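Local coordinates for methyltransferase domain-containing protein (Serratia marcescens, PDB 7CLU), which probably transfers a methyl group from S-adenosyl-L-methionine to a hydroxyl oxygen of an intermediate in the prodigiosin synthetic pathway, at residues Thr4-Asp7 against Ala8-Gln11; Glu309-Asp312 against Arg313-Ala317. One frame throughout, in Å; residues are numbered along the deposited sequence.

Contact 1: residues Thr4-Asp7 against Ala8-Gln11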
loop_
_atom_site.group_PDB
_atom_site.type_symbol
_atom_site.label_atom_id
_atom_site.label_comp_id
_atom_site.label_asym_id
_atom_site.label_seq_id
_atom_site.Cartn_x
_atom_site.Cartn_y
_atom_site.Cartn_z
ATOM N N THR A 4 9.631 -1.380 -15.663
ATOM C CA THR A 4 10.739 -2.307 -15.463
ATOM C C THR A 4 10.581 -3.059 -14.150
ATOM O O THR A 4 9.700 -2.775 -13.331
ATOM C CB THR A 4 12.101 -1.600 -15.451
ATOM O OG1 THR A 4 12.232 -0.853 -14.236
ATOM C CG2 THR A 4 12.255 -0.666 -16.643
ATOM N N LYS A 5 11.501 -4.006 -13.948
ATOM C CA LYS A 5 11.463 -4.852 -12.760
ATOM C C LYS A 5 11.517 -4.016 -11.492
ATOM O O LYS A 5 10.856 -4.338 -10.496
ATOM C CB LYS A 5 12.623 -5.857 -12.804
ATOM C CG LYS A 5 12.795 -6.723 -11.548
ATOM C CD LYS A 5 14.173 -7.410 -11.510
ATOM C CE LYS A 5 14.521 -7.882 -10.087
ATOM N NZ LYS A 5 15.730 -8.780 -9.973
ATOM N N GLN A 6 12.292 -2.924 -11.513
ATOM C CA GLN A 6 12.415 -2.084 -10.327
ATOM C C GLN A 6 11.090 -1.435 -9.963
ATOM O O GLN A 6 10.778 -1.293 -8.781
ATOM C CB GLN A 6 13.484 -1.005 -10.536
ATOM C CG GLN A 6 13.892 -0.307 -9.228
ATOM C CD GLN A 6 14.283 -1.290 -8.115
ATOM O OE1 GLN A 6 13.810 -1.191 -6.973
ATOM N NE2 GLN A 6 15.149 -2.234 -8.447
ATOM N N ASP A 7 10.320 -1.009 -10.970
ATOM C CA ASP A 7 9.002 -0.424 -10.733
ATOM C C ASP A 7 8.079 -1.414 -10.042
ATOM O O ASP A 7 7.435 -1.092 -9.034
ATOM C CB ASP A 7 8.385 0.019 -12.060
ATOM C CG ASP A 7 9.137 1.162 -12.701
ATOM O OD1 ASP A 7 9.347 2.185 -12.012
ATOM O OD2 ASP A 7 9.513 1.041 -13.890
ATOM N N ALA A 8 7.983 -2.623 -10.587
ATOM C CA ALA A 8 7.119 -3.625 -9.974
ATOM C C ALA A 8 7.524 -3.875 -8.529
ATOM O O ALA A 8 6.672 -3.915 -7.634
ATOM C CB ALA A 8 7.157 -4.904 -10.803
ATOM N N VAL A 9 8.835 -3.974 -8.274
ATOM C CA VAL A 9 9.327 -4.182 -6.917
ATOM C C VAL A 9 8.954 -3.002 -6.040
ATOM O O VAL A 9 8.484 -3.175 -4.912
ATOM C CB VAL A 9 10.851 -4.411 -6.923
ATOM C CG1 VAL A 9 11.416 -4.342 -5.496
ATOM C CG2 VAL A 9 11.216 -5.734 -7.597
ATOM N N ASN A 10 9.185 -1.781 -6.542
ATOM C CA ASN A 10 8.787 -0.577 -5.814
ATOM C C ASN A 10 7.313 -0.628 -5.426
ATOM O O ASN A 10 6.942 -0.322 -4.284
ATOM C CB ASN A 10 9.067 0.666 -6.667
ATOM C CG ASN A 10 10.546 1.038 -6.696
ATOM O OD1 ASN A 10 11.301 0.669 -5.802
ATOM N ND2 ASN A 10 10.962 1.740 -7.740
ATOM N N GLN A 11 6.453 -1.018 -6.364
ATOM C CA GLN A 11 5.030 -1.008 -6.036
ATOM C C GLN A 11 4.629 -2.177 -5.147
ATOM O O GLN A 11 3.783 -2.009 -4.260
ATOM C CB GLN A 11 4.201 -0.977 -7.308
ATOM C CG GLN A 11 4.472 0.241 -8.132
ATOM C CD GLN A 11 3.343 0.548 -9.077
ATOM O OE1 GLN A 11 3.372 0.152 -10.248
ATOM N NE2 GLN A 11 2.330 1.256 -8.578
#

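Contact 2: residues Glu309-Asp312 against Arg313-Ala317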
loop_
_atom_site.group_PDB
_atom_site.type_symbol
_atom_site.label_atom_id
_atom_site.label_comp_id
_atom_site.label_asym_id
_atom_site.label_seq_id
_atom_site.Cartn_x
_atom_site.Cartn_y
_atom_site.Cartn_z
ATOM N N GLU A 309 -22.374 1.063 -19.179
ATOM C CA GLU A 309 -23.010 0.076 -18.321
ATOM C C GLU A 309 -24.033 0.730 -17.402
ATOM O O GLU A 309 -25.102 0.161 -17.154
ATOM C CB GLU A 309 -21.952 -0.683 -17.517
ATOM C CG GLU A 309 -21.368 -1.861 -18.277
ATOM C CD GLU A 309 -20.105 -2.424 -17.636
ATOM O OE1 GLU A 309 -19.507 -1.738 -16.777
ATOM O OE2 GLU A 309 -19.709 -3.553 -18.005
ATOM N N TYR A 310 -23.735 1.932 -16.897
ATOM C CA TYR A 310 -24.725 2.645 -16.098
ATOM C C TYR A 310 -25.909 3.084 -16.954
ATOM O O TYR A 310 -27.065 2.991 -16.521
ATOM C CB TYR A 310 -24.085 3.851 -15.409
ATOM C CG TYR A 310 -23.223 3.518 -14.199
ATOM C CD1 TYR A 310 -23.698 2.711 -13.169
ATOM C CD2 TYR A 310 -21.933 4.054 -14.075
ATOM C CE1 TYR A 310 -22.892 2.407 -12.046
ATOM C CE2 TYR A 310 -21.136 3.781 -12.966
ATOM C CZ TYR A 310 -21.621 2.967 -11.959
ATOM O OH TYR A 310 -20.812 2.707 -10.883
ATOM N N LEU A 311 -25.644 3.566 -18.171
ATOM C CA LEU A 311 -26.739 3.917 -19.070
ATOM C C LEU A 311 -27.655 2.725 -19.298
ATOM O O LEU A 311 -28.883 2.856 -19.219
ATOM C CB LEU A 311 -26.194 4.429 -20.403
ATOM C CG LEU A 311 -25.512 5.795 -20.388
ATOM C CD1 LEU A 311 -25.011 6.188 -21.772
ATOM C CD2 LEU A 311 -26.453 6.850 -19.836
ATOM N N ASP A 312 -27.069 1.543 -19.551
ATOM C CA ASP A 312 -27.863 0.341 -19.777
ATOM C C ASP A 312 -28.752 0.037 -18.580
ATOM O O ASP A 312 -29.919 -0.344 -18.744
ATOM C CB ASP A 312 -26.950 -0.854 -20.068
ATOM C CG ASP A 312 -26.193 -0.718 -21.383
ATOM O OD1 ASP A 312 -26.609 0.087 -22.244
ATOM O OD2 ASP A 312 -25.172 -1.423 -21.554
ATOM N N ARG A 313 -28.220 0.205 -17.364
ATOM C CA ARG A 313 -29.008 -0.084 -16.171
ATOM C C ARG A 313 -30.111 0.945 -15.970
ATOM O O ARG A 313 -31.212 0.594 -15.527
ATOM C CB ARG A 313 -28.098 -0.162 -14.939
ATOM C CG ARG A 313 -27.281 -1.424 -14.923
ATOM C CD ARG A 313 -26.309 -1.555 -13.749
ATOM N NE ARG A 313 -25.235 -2.455 -14.160
ATOM C CZ ARG A 313 -23.961 -2.279 -13.856
ATOM N NH1 ARG A 313 -23.600 -1.241 -13.108
ATOM N NH2 ARG A 313 -23.055 -3.139 -14.297
ATOM N N PHE A 314 -29.840 2.220 -16.277
ATOM C CA PHE A 314 -30.899 3.223 -16.238
ATOM C C PHE A 314 -32.058 2.824 -17.153
ATOM O O PHE A 314 -33.223 2.819 -16.735
ATOM C CB PHE A 314 -30.350 4.599 -16.634
ATOM C CG PHE A 314 -29.912 5.448 -15.466
ATOM C CD1 PHE A 314 -29.038 4.942 -14.504
ATOM C CD2 PHE A 314 -30.371 6.752 -15.328
ATOM C CE1 PHE A 314 -28.622 5.733 -13.427
ATOM C CE2 PHE A 314 -29.968 7.554 -14.262
ATOM C CZ PHE A 314 -29.089 7.052 -13.307
ATOM N N ARG A 315 -31.749 2.464 -18.402
ATOM C CA ARG A 315 -32.799 2.114 -19.355
ATOM C C ARG A 315 -33.560 0.877 -18.898
ATOM O O ARG A 315 -34.798 0.872 -18.880
ATOM C CB ARG A 315 -32.201 1.907 -20.748
ATOM C CG ARG A 315 -31.365 3.087 -21.203
ATOM C CD ARG A 315 -30.821 2.930 -22.611
ATOM N NE ARG A 315 -30.659 4.244 -23.217
ATOM C CZ ARG A 315 -29.522 4.725 -23.711
ATOM N NH1 ARG A 315 -28.410 3.991 -23.700
ATOM N NH2 ARG A 315 -29.504 5.952 -24.223
ATOM N N LEU A 316 -32.831 -0.174 -18.497
ATOM C CA LEU A 316 -33.469 -1.395 -18.006
ATOM C C LEU A 316 -34.395 -1.117 -16.831
ATOM O O LEU A 316 -35.384 -1.835 -16.633
ATOM C CB LEU A 316 -32.406 -2.420 -17.595
ATOM C CG LEU A 316 -31.965 -3.462 -18.617
ATOM C CD1 LEU A 316 -31.098 -4.523 -17.941
ATOM C CD2 LEU A 316 -33.173 -4.103 -19.296
ATOM N N ALA A 317 -34.091 -0.088 -16.038
ATOM C CA ALA A 317 -34.924 0.287 -14.907
ATOM C C ALA A 317 -36.100 1.163 -15.305
ATOM O O ALA A 317 -36.913 1.500 -14.437
ATOM C CB ALA A 317 -34.082 1.000 -13.840
#

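Contact 1: residues Thr4-Asp7 against Ala8-Gln11
Thr-4 to Asp-7 meet Ala-8 to Gln-11 in a local contact within one helix, 5-12, near the N terminus of the chain. It lies at the surface of this chain, in the dimerisation region, where the helix meets the second subunit. Four backbone bonds join the first turn to the second. Ala-8 N donates to Thr-4 O at 3.2 Å, and Val-9 N to Lys-5 O at 3.0 Å. Asn-10 N reaches Gln-6 O at 2.8 Å, and Gln-11 N reaches Asp-7 O at the same length. The first turn is closed by a capping box. Thr-4 is the N-cap, and its OG1 accepts a weak bond from Gln-6 N. In return Thr-4 N donates to Asp-7 OD2 at 3.0 Å. OD2 accepts through its anti lone pair, the one away from the other carboxylate oxygen. The Asp-7 carboxylate folds back to the helix start because CG stands beside its own backbone N (chi1 -67°). A negative charge there would probably suit the positive end of the helix dipole. Farther along, Val-9 lays CG2 against Lys-5 O at 3.2 Å. Its CG2 also lies 4.4 Å from Lys-5 CG, so the two aliphatic parts only brush. Gln-11 rests CG on Asp-7 O at 3.4 Å. Its chain is extended beyond CG, and OE1 is hydrogen-bonded to Tyr-66 OH of the second subunit. Ala-8 and Val-9 pack on Leu-92 of the second subunit, and Lys-5 packs on its Phe-83.

Contact 2: residues Glu309-Asp312 against Arg313-Ala317
Arg-313 reaches back along helix 307-316 and sets its guanidinium beside the ring of Tyr-310. The two planes are almost perpendicular, 89° apart. CE1 of Tyr-310 lies at the guanidinium edge, near its plane, 3.9 Å from Arg-313 NH1; NH1 in turn comes to the ring obliquely. One guanidinium face has Glu-309 O above it, offset toward the rim. With CG anti to its carbonyl carbon (chi1 -73°) and the chain straight from CG to NE, Arg-313 runs back toward the preceding turn. On the way CG passes Glu-309 O at 3.5 Å. NH2 comes within 4.5 Å of Glu-309 OE1, but no N-H points at that oxygen, so only the charges are near. Each group has other partners. Arg-313 NH1 is hydrogen-bonded to Ser-305 OG. Glu-309 OE2 makes a salt bridge to Lys-282, and its OE1 accepts from Ser-306 N.

The helix belongs to the Rossmann-like methyltransferase domain and is followed by strand 322-326 at the edge of its sheet. Tyr-310 packs against His-247, the predicted proton acceptor, with side chains about 4 Å apart. This is consistent with a place in the wall of the active site.

Phe-314, one turn on, sets CD1 3.4 Å from Tyr-310 O, which also accepts from Phe-314 N. Its ring meets those of Phe-271 and Phe-319, so this side of the helix faces the domain interior. Arg-315 lays its chain over another backbone oxygen, with CG 3.2 Å from Leu-311 O. Its NH1 then comes obliquely to Leu-311 CB at 4.0 Å. At the last turn Leu-316 N donates to Asp-312 O, and Leu-316 CB lies 3.4 Å from that same oxygen.

From the N terminus the chain enters contact 1 at once, in helix 5-12. Contact 2 comes some three hundred residues later, in helix 307-316. Each joins neighbouring turns of a single helix, so neither closes a long loop. They follow in series, without nesting or crossing. Their centres are 39 Å apart, and their nearest atoms are about 23 Å apart. Contact 1 belongs to the dimerisation region and meets the second subunit. Contact 2 belongs to the methyltransferase domain, where its helix packs on helix 251-264 and on strands 322-326 and 332-337. No other protein chain of the assembly touches it.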